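PDB 6NP7: bromodomain factor 2 protein from Trypanosoma cruzi, which probably binds acetylated lysines, as on histone tails, through its bromodomain, a left-handed four-helix bundle. Local coordinates for residues Y50-S55 with A77-N82. Numbering follows the deposited sequence.
Sequences YPVDLS and AQMIAN
In the left-handed four-helix bundle of this bromodomain, the end of the ZA loop, with the Pro-Val-Asp form of the family's Pro-Met-Asp motif, runs extended into helix 54-62 and lies across helix 69-86; Asn82, Val52 and Met79 carry the contact. Asn82 ND2 gives one N-H to Tyr50 O at 2.9 Å, a fairly straight bond (159°) that lies in the amide plane of Asn82 but reaches the carbonyl from above its plane. The same ND2 also donates to a water 2.7 Å away, and that water takes the N-H of Val52. At the other end of the amide, OD1 accepts from a second water, itself bound to Tyr50 N, and from Gln78 NE2, so both ends of the buried amide are engaged and its flip is settled. A bend at chi2 (53°) brings Gln78 NE2 to that oxygen; Gln78 CG sits 3.7 Å from Tyr50 O. Next along the loop, Val52 points CG1 into the helix, squeezed against Met79 CA and CB. Met79 passes Val52 and Leu54 at about right angles, its CG 3.7 Å from Val52 O. Asp53, at the N-cap of helix 54-62, takes Ser55 N weakly on OD2 and bonds Thr56 OG1 through OD1, while a bend at chi3 sets Met79 CE 3.8 Å from Leu54 CD2.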
loop_
_atom_site.group_PDB
_atom_site.type_symbol
_atom_site.label_atom_id
_atom_site.label_comp_id
_atom_site.label_asym_id
_atom_site.label_seq_id
_atom_site.Cartn_x
_atom_site.Cartn_y
_atom_site.Cartn_z
ATOM N N TYR A 50 -11.917 -3.369 -2.510
ATOM C CA TYR A 50 -10.938 -2.549 -3.251
ATOM C C TYR A 50 -9.553 -3.153 -3.071
ATOM O O TYR A 50 -8.683 -2.544 -2.454
ATOM C CB TYR A 50 -11.040 -1.098 -2.788
ATOM C CG TYR A 50 -12.460 -0.610 -2.699
ATOM C CD1 TYR A 50 -13.236 -0.489 -3.839
ATOM C CD2 TYR A 50 -13.053 -0.346 -1.470
ATOM C CE1 TYR A 50 -14.557 -0.075 -3.769
ATOM C CE2 TYR A 50 -14.370 0.075 -1.380
ATOM C CZ TYR A 50 -15.121 0.207 -2.537
ATOM O OH TYR A 50 -16.417 0.619 -2.472
ATOM N N PRO A 51 -9.307 -4.357 -3.621
ATOM C CA PRO A 51 -7.988 -4.959 -3.554
ATOM C C PRO A 51 -6.990 -4.011 -4.220
ATOM O O PRO A 51 -7.341 -3.367 -5.166
ATOM C CB PRO A 51 -8.114 -6.315 -4.279
ATOM C CG PRO A 51 -9.383 -6.185 -5.126
ATOM C CD PRO A 51 -10.257 -5.178 -4.392
ATOM N N VAL A 52 -5.836 -3.834 -3.600
ATOM C CA VAL A 52 -4.713 -3.056 -4.175
ATOM C C VAL A 52 -3.425 -3.693 -3.662
ATOM O O VAL A 52 -3.436 -4.299 -2.588
ATOM C CB VAL A 52 -4.828 -1.559 -3.835
ATOM C CG1 VAL A 52 -4.226 -1.226 -2.489
ATOM C CG2 VAL A 52 -4.203 -0.688 -4.915
ATOM N N ASP A 53 -2.372 -3.584 -4.429
ATOM C CA ASP A 53 -1.097 -4.241 -4.117
ATOM C C ASP A 53 -0.010 -3.453 -4.805
ATOM O O ASP A 53 -0.335 -2.750 -5.733
ATOM C CB ASP A 53 -1.113 -5.673 -4.612
ATOM C CG ASP A 53 -0.936 -5.680 -6.101
ATOM O OD1 ASP A 53 -1.949 -5.555 -6.806
ATOM O OD2 ASP A 53 0.205 -5.698 -6.514
ATOM N N LEU A 54 1.222 -3.571 -4.333
ATOM C CA LEU A 54 2.332 -2.661 -4.733
ATOM C C LEU A 54 2.603 -2.793 -6.244
ATOM O O LEU A 54 2.946 -1.760 -6.843
ATOM C CB LEU A 54 3.583 -2.940 -3.885
ATOM C CG LEU A 54 3.518 -2.463 -2.430
ATOM C CD1 LEU A 54 4.732 -2.944 -1.623
ATOM C CD2 LEU A 54 3.421 -0.939 -2.366
ATOM N N SER A 55 2.357 -3.959 -6.860
ATOM C CA SER A 55 2.571 -4.167 -8.328
ATOM C C SER A 55 1.571 -3.339 -9.120
ATOM O O SER A 55 1.994 -2.635 -10.049
ATOM C CB SER A 55 2.506 -5.613 -8.739
ATOM O OG SER A 55 3.484 -6.347 -8.060
ATOM N N ALA A 77 -2.463 3.463 1.496
ATOM C CA ALA A 77 -3.393 3.454 2.655
ATOM C C ALA A 77 -4.458 2.357 2.485
ATOM O O ALA A 77 -4.672 1.565 3.425
ATOM C CB ALA A 77 -4.022 4.805 2.842
ATOM N N GLN A 78 -5.126 2.310 1.347
ATOM C CA GLN A 78 -6.175 1.292 1.083
ATOM C C GLN A 78 -5.561 -0.095 1.267
ATOM O O GLN A 78 -6.219 -0.975 1.891
ATOM C CB GLN A 78 -6.731 1.439 -0.342
ATOM C CG GLN A 78 -7.968 0.583 -0.586
ATOM C CD GLN A 78 -9.037 0.824 0.467
ATOM O OE1 GLN A 78 -9.650 1.870 0.499
ATOM N NE2 GLN A 78 -9.260 -0.138 1.347
ATOM N N MET A 79 -4.358 -0.289 0.708
ATOM C CA MET A 79 -3.600 -1.558 0.752
ATOM C C MET A 79 -3.426 -2.011 2.203
ATOM O O MET A 79 -3.629 -3.183 2.500
ATOM C CB MET A 79 -2.210 -1.388 0.140
ATOM C CG MET A 79 -1.459 -2.683 0.038
ATOM S SD MET A 79 0.125 -2.463 -0.767
ATOM C CE MET A 79 1.003 -1.506 0.476
ATOM N N ILE A 80 -2.997 -1.105 3.060
ATOM C CA ILE A 80 -2.708 -1.417 4.479
ATOM C C ILE A 80 -4.019 -1.741 5.198
ATOM O O ILE A 80 -4.045 -2.702 5.967
ATOM C CB ILE A 80 -1.946 -0.247 5.120
ATOM C CG1 ILE A 80 -0.564 -0.108 4.477
ATOM C CG2 ILE A 80 -1.881 -0.436 6.624
ATOM C CD1 ILE A 80 0.133 1.200 4.718
ATOM N N ALA A 81 -5.054 -0.939 4.966
ATOM C CA ALA A 81 -6.376 -1.066 5.610
ATOM C C ALA A 81 -6.974 -2.435 5.247
ATOM O O ALA A 81 -7.467 -3.122 6.150
ATOM C CB ALA A 81 -7.258 0.081 5.173
ATOM N N ASN A 82 -6.871 -2.830 3.977
ATOM C CA ASN A 82 -7.295 -4.173 3.498
ATOM C C ASN A 82 -6.690 -5.240 4.423
ATOM O O ASN A 82 -7.445 -6.167 4.869
ATOM C CB ASN A 82 -6.894 -4.446 2.033
ATOM C CG ASN A 82 -7.658 -3.608 1.030
ATOM O OD1 ASN A 82 -8.664 -3.005 1.373
ATOM N ND2 ASN A 82 -7.173 -3.542 -0.209
HETATM O O HOH W 1 -11.206 -2.862 0.361
HETATM O O HOH W 2 -5.926 -5.686 -1.195
#